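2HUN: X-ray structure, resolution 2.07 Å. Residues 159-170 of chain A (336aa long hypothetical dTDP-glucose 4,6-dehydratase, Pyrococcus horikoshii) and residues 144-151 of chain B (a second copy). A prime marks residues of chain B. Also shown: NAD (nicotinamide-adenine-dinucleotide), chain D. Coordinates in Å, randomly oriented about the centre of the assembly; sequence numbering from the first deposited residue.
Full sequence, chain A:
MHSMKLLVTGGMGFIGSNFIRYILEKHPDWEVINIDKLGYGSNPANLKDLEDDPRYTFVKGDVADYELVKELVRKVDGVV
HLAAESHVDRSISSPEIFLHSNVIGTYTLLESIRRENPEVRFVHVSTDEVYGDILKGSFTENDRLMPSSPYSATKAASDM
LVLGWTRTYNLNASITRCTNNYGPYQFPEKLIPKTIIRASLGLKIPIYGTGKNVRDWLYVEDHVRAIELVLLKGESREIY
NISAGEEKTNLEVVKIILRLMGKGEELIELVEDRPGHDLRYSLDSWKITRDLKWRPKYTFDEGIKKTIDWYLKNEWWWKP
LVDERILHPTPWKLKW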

# COMPACT_ATOMS: atom_id res chain seq x y z
N ASP A 159 5.15 0.27 -1.46
CA ASP A 159 5.76 -0.89 -0.79
C ASP A 159 4.97 -2.16 -1.14
O ASP A 159 5.55 -3.20 -1.47
CB ASP A 159 5.76 -0.72 0.73
CG ASP A 159 6.77 0.29 1.23
OD1 ASP A 159 7.43 0.93 0.38
OD2 ASP A 159 6.92 0.44 2.46
N MET A 160 3.65 -2.07 -1.07
CA MET A 160 2.79 -3.21 -1.35
C MET A 160 2.99 -3.76 -2.77
O MET A 160 3.02 -4.98 -2.97
CB MET A 160 1.31 -2.86 -1.12
CG MET A 160 0.96 -2.51 0.32
SD MET A 160 1.53 -3.75 1.53
CE MET A 160 3.08 -3.10 2.02
N LEU A 161 3.12 -2.86 -3.75
CA LEU A 161 3.33 -3.29 -5.13
C LEU A 161 4.64 -4.05 -5.23
O LEU A 161 4.72 -5.09 -5.88
CB LEU A 161 3.34 -2.10 -6.09
CG LEU A 161 2.09 -1.23 -6.14
CD1 LEU A 161 2.25 -0.14 -7.20
CD2 LEU A 161 0.88 -2.09 -6.45
N VAL A 162 5.68 -3.53 -4.59
CA VAL A 162 6.98 -4.20 -4.63
C VAL A 162 6.89 -5.61 -4.06
O VAL A 162 7.45 -6.54 -4.63
CB VAL A 162 8.05 -3.40 -3.86
CG1 VAL A 162 9.33 -4.20 -3.77
CG2 VAL A 162 8.31 -2.09 -4.56
N LEU A 163 6.20 -5.78 -2.94
CA LEU A 163 6.07 -7.10 -2.32
C LEU A 163 5.35 -8.05 -3.28
O LEU A 163 5.77 -9.19 -3.47
CB LEU A 163 5.30 -6.99 -1.01
CG LEU A 163 6.00 -6.25 0.14
CD1 LEU A 163 5.07 -6.13 1.34
CD2 LEU A 163 7.26 -7.00 0.53
N GLY A 164 4.27 -7.56 -3.89
CA GLY A 164 3.49 -8.37 -4.81
C GLY A 164 4.21 -8.77 -6.08
O GLY A 164 4.20 -9.94 -6.47
N TRP A 165 4.82 -7.79 -6.75
CA TRP A 165 5.55 -8.04 -7.99
C TRP A 165 6.73 -8.98 -7.77
O TRP A 165 7.02 -9.85 -8.59
CB TRP A 165 6.03 -6.72 -8.59
CG TRP A 165 5.18 -6.20 -9.72
CD1 TRP A 165 5.54 -6.07 -11.03
CD2 TRP A 165 3.84 -5.69 -9.63
NE1 TRP A 165 4.52 -5.52 -11.76
CE2 TRP A 165 3.46 -5.27 -10.93
CE3 TRP A 165 2.92 -5.54 -8.58
CZ2 TRP A 165 2.20 -4.72 -11.20
CZ3 TRP A 165 1.67 -4.99 -8.85
CH2 TRP A 165 1.32 -4.59 -10.16
N THR A 166 7.41 -8.82 -6.64
CA THR A 166 8.56 -9.65 -6.31
C THR A 166 8.19 -11.13 -6.29
O THR A 166 8.92 -11.97 -6.82
CB THR A 166 9.15 -9.24 -4.94
OG1 THR A 166 9.69 -7.92 -5.03
CG2 THR A 166 10.25 -10.21 -4.51
N ARG A 167 7.06 -11.46 -5.66
CA ARG A 167 6.60 -12.84 -5.57
C ARG A 167 5.97 -13.32 -6.87
O ARG A 167 6.14 -14.46 -7.27
CB ARG A 167 5.60 -12.98 -4.41
CG ARG A 167 6.27 -12.87 -3.04
CD ARG A 167 5.29 -12.54 -1.92
NE ARG A 167 5.99 -12.49 -0.63
CZ ARG A 167 6.36 -13.57 0.05
NH1 ARG A 167 6.11 -14.78 -0.42
NH2 ARG A 167 7.01 -13.43 1.20
N THR A 168 5.24 -12.43 -7.54
CA THR A 168 4.60 -12.79 -8.79
C THR A 168 5.60 -13.16 -9.88
O THR A 168 5.45 -14.18 -10.55
CB THR A 168 3.72 -11.65 -9.32
OG1 THR A 168 2.67 -11.38 -8.40
CG2 THR A 168 3.12 -12.02 -10.67
N TYR A 169 6.63 -12.33 -10.05
CA TYR A 169 7.62 -12.54 -11.10
C TYR A 169 8.99 -12.99 -10.61
O TYR A 169 9.98 -12.89 -11.34
CB TYR A 169 7.74 -11.25 -11.91
CG TYR A 169 6.41 -10.79 -12.45
CD1 TYR A 169 5.78 -11.47 -13.49
CD2 TYR A 169 5.75 -9.69 -11.90
CE1 TYR A 169 4.53 -11.07 -13.96
CE2 TYR A 169 4.50 -9.28 -12.36
CZ TYR A 169 3.90 -9.98 -13.40
OH TYR A 169 2.66 -9.59 -13.85
N ASN A 170 9.05 -13.49 -9.38
CA ASN A 170 10.30 -13.97 -8.81
C ASN A 170 11.46 -12.99 -8.94
O ASN A 170 12.56 -13.36 -9.37
CB ASN A 170 10.69 -15.31 -9.43
CG ASN A 170 9.74 -16.42 -9.04
OD1 ASN A 170 9.56 -16.70 -7.86
ND2 ASN A 170 9.13 -17.04 -10.04
N ARG B 144 1.18 -7.19 9.28
CA ARG B 144 1.66 -6.68 8.01
C ARG B 144 0.98 -7.42 6.87
O ARG B 144 0.44 -8.52 7.06
CB ARG B 144 3.18 -6.90 7.88
CG ARG B 144 3.57 -8.31 7.37
CD ARG B 144 3.17 -9.45 8.34
NE ARG B 144 3.59 -10.76 7.84
CZ ARG B 144 3.00 -11.42 6.84
NH1 ARG B 144 1.95 -10.90 6.23
NH2 ARG B 144 3.50 -12.57 6.41
N LEU B 145 1.02 -6.83 5.69
CA LEU B 145 0.45 -7.44 4.51
C LEU B 145 1.62 -8.06 3.75
O LEU B 145 2.77 -7.69 3.97
CB LEU B 145 -0.25 -6.39 3.63
CG LEU B 145 -1.33 -5.56 4.33
CD1 LEU B 145 -2.10 -4.74 3.29
CD2 LEU B 145 -2.29 -6.46 5.10
N MET B 146 1.33 -9.01 2.86
CA MET B 146 2.36 -9.68 2.07
C MET B 146 1.67 -10.27 0.83
O MET B 146 1.64 -11.48 0.64
CB MET B 146 3.01 -10.80 2.89
CG MET B 146 4.26 -11.42 2.27
SD MET B 146 5.59 -10.24 1.93
CE MET B 146 6.09 -9.78 3.60
N PRO B 147 1.09 -9.40 -0.02
CA PRO B 147 0.39 -9.84 -1.23
C PRO B 147 1.32 -10.62 -2.17
O PRO B 147 2.46 -10.22 -2.38
CB PRO B 147 -0.10 -8.53 -1.85
CG PRO B 147 0.99 -7.58 -1.47
CD PRO B 147 1.24 -7.94 -0.01
N SER B 148 0.82 -11.72 -2.72
CA SER B 148 1.63 -12.54 -3.60
C SER B 148 1.27 -12.47 -5.08
O SER B 148 1.85 -13.18 -5.89
CB SER B 148 1.61 -14.00 -3.14
OG SER B 148 0.31 -14.54 -3.25
N SER B 149 0.31 -11.62 -5.44
CA SER B 149 -0.07 -11.47 -6.85
C SER B 149 -0.37 -10.00 -7.13
O SER B 149 -0.53 -9.20 -6.20
CB SER B 149 -1.32 -12.29 -7.19
OG SER B 149 -2.49 -11.72 -6.63
N PRO B 150 -0.44 -9.62 -8.42
CA PRO B 150 -0.73 -8.22 -8.73
C PRO B 150 -2.11 -7.85 -8.21
O PRO B 150 -2.34 -6.72 -7.76
CB PRO B 150 -0.63 -8.18 -10.25
CG PRO B 150 0.45 -9.18 -10.52
CD PRO B 150 0.04 -10.33 -9.62
N TYR B 151 -3.02 -8.81 -8.27
CA TYR B 151 -4.37 -8.60 -7.79
C TYR B 151 -4.35 -8.21 -6.31
O TYR B 151 -4.87 -7.17 -5.94
CB TYR B 151 -5.23 -9.86 -7.96
CG TYR B 151 -6.47 -9.86 -7.09
CD1 TYR B 151 -7.44 -8.86 -7.21
CD2 TYR B 151 -6.66 -10.84 -6.11
CE1 TYR B 151 -8.55 -8.82 -6.37
CE2 TYR B 151 -7.78 -10.81 -5.26
CZ TYR B 151 -8.72 -9.80 -5.40
OH TYR B 151 -9.81 -9.76 -4.56
PA NAD D . -16.44 -9.84 -9.61
O1A NAD D . -15.24 -9.99 -10.45
O2A NAD D . -17.53 -10.85 -9.72
O5B NAD D . -17.10 -8.42 -9.93
C5B NAD D . -16.36 -7.18 -9.90
C4B NAD D . -17.37 -6.12 -10.37
O4B NAD D . -16.76 -4.83 -10.32
C3B NAD D . -17.82 -6.35 -11.85
O3B NAD D . -19.23 -6.20 -11.95
C2B NAD D . -17.01 -5.30 -12.63
O2B NAD D . -17.59 -4.84 -13.85
C1B NAD D . -16.85 -4.20 -11.60
N9A NAD D . -15.66 -3.36 -11.80
C8A NAD D . -14.38 -3.75 -11.91
N7A NAD D . -13.61 -2.67 -12.07
C5A NAD D . -14.39 -1.59 -12.07
C6A NAD D . -14.16 -0.20 -12.20
N6A NAD D . -12.96 0.33 -12.36
N1A NAD D . -15.30 0.65 -12.13
C2A NAD D . -16.59 0.11 -11.96
N3A NAD D . -16.80 -1.21 -11.84
C4A NAD D . -15.71 -2.03 -11.90
O3 NAD D . -15.86 -9.98 -8.12
PN NAD D . -16.46 -9.99 -6.65
O1N NAD D . -16.01 -11.31 -6.12
O2N NAD D . -17.92 -9.78 -6.66
O5D NAD D . -15.59 -8.89 -5.85
C5D NAD D . -16.17 -7.77 -5.19
C4D NAD D . -15.17 -7.26 -4.14
O4D NAD D . -15.01 -8.20 -3.06
C3D NAD D . -13.78 -6.98 -4.73
O3D NAD D . -13.29 -5.72 -4.21
C2D NAD D . -12.93 -8.17 -4.22
O2D NAD D . -11.57 -7.77 -4.09
C1D NAD D . -13.62 -8.50 -2.90
N1N NAD D . -13.47 -9.90 -2.46
C2N NAD D . -14.08 -11.00 -3.16
C3N NAD D . -13.89 -12.30 -2.66
C7N NAD D . -14.52 -13.53 -3.36
O7N NAD D . -14.36 -14.64 -2.86
N7N NAD D . -15.24 -13.36 -4.47
C4N NAD D . -13.10 -12.52 -1.50
C5N NAD D . -12.50 -11.44 -0.83
C6N NAD D . -12.68 -10.12 -1.30

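The contact sets one face of a helix, residues 159-168 of chain A, against an irregular segment of chain B that turns helical only at Pro150′. Its first rule is closeness at a glycine. Gly164 CA lies 4.7 Å from Ser148′ CA, and a CB built in ideal position on Gly164 would sit 3.3 Å from Ser149′ O. At this approach Gly164 CA makes a CA-H...O contact with Pro147′ O at 3.2 Å, with 145° at the hydrogen, so backbone meets backbone, with little room to spare at the glycine.

Ahead of the glycine, Met160, one turn back, and Leu163, next to it, pack on Leu145′, Met146′ and Pro147′. Met160 leaves the helix sideways, and chi1 and chi2, both m, place Met160 SD 3.8 Å from Leu145′ CB; chi3, at 94° between wells, sets only where CE goes. Leu163 points toward chain B in the m,t rotamer common for leucine on helices; its CD2 reaches Met146′ SD at 3.9 Å while its CD1 lies 3.8 Å from Leu145′ O. Met146′ is folded t,p,p; its chi1 (t) and chi2 (p) bring SD to both Leu163 and Arg167.

Arg167 also points toward the partner. From an m chi1 its chain runs extended through t and t, so the aliphatic part lies along the segment, with CD 3.7 Å from Pro147′ O and 4.1 Å from Ser148′ CB. Its NE comes 3.4 Å from Met146′ SD, the sulfur oblique to the guanidinium. The contact buries this NE without a hydrogen-bond partner anywhere in the model.

Thr168, in the m rotamer, directs OG1 both back to its own helix and across the contact. Gly164 O lies 2.9 Å from Thr168 OG1 and Ser148′ O 3.2 Å from the same OG1; a single proton serves these two acceptors, and the geometry does not settle which receives it. The hydroxyl is also tightly packed, with Thr168 OG1 3.1 Å from Pro150′ CD.

Pro150′, the most heavily covered residue here, begins the chain B helix just after the N-cap Ser149′, whose CA-to-CB bond points away from chain A and whose p rotamer goes with OG capping a backbone N just past the stretch. Trp165 starts out pointing away, yet its ring swings back at an off-rotamer chi1 of -100°, placing Pro150′ CB over one face, 4.1 Å from Trp165 CH2. Tyr169, just past the helix, adds its OH 4.0 Å from Pro150′ CG.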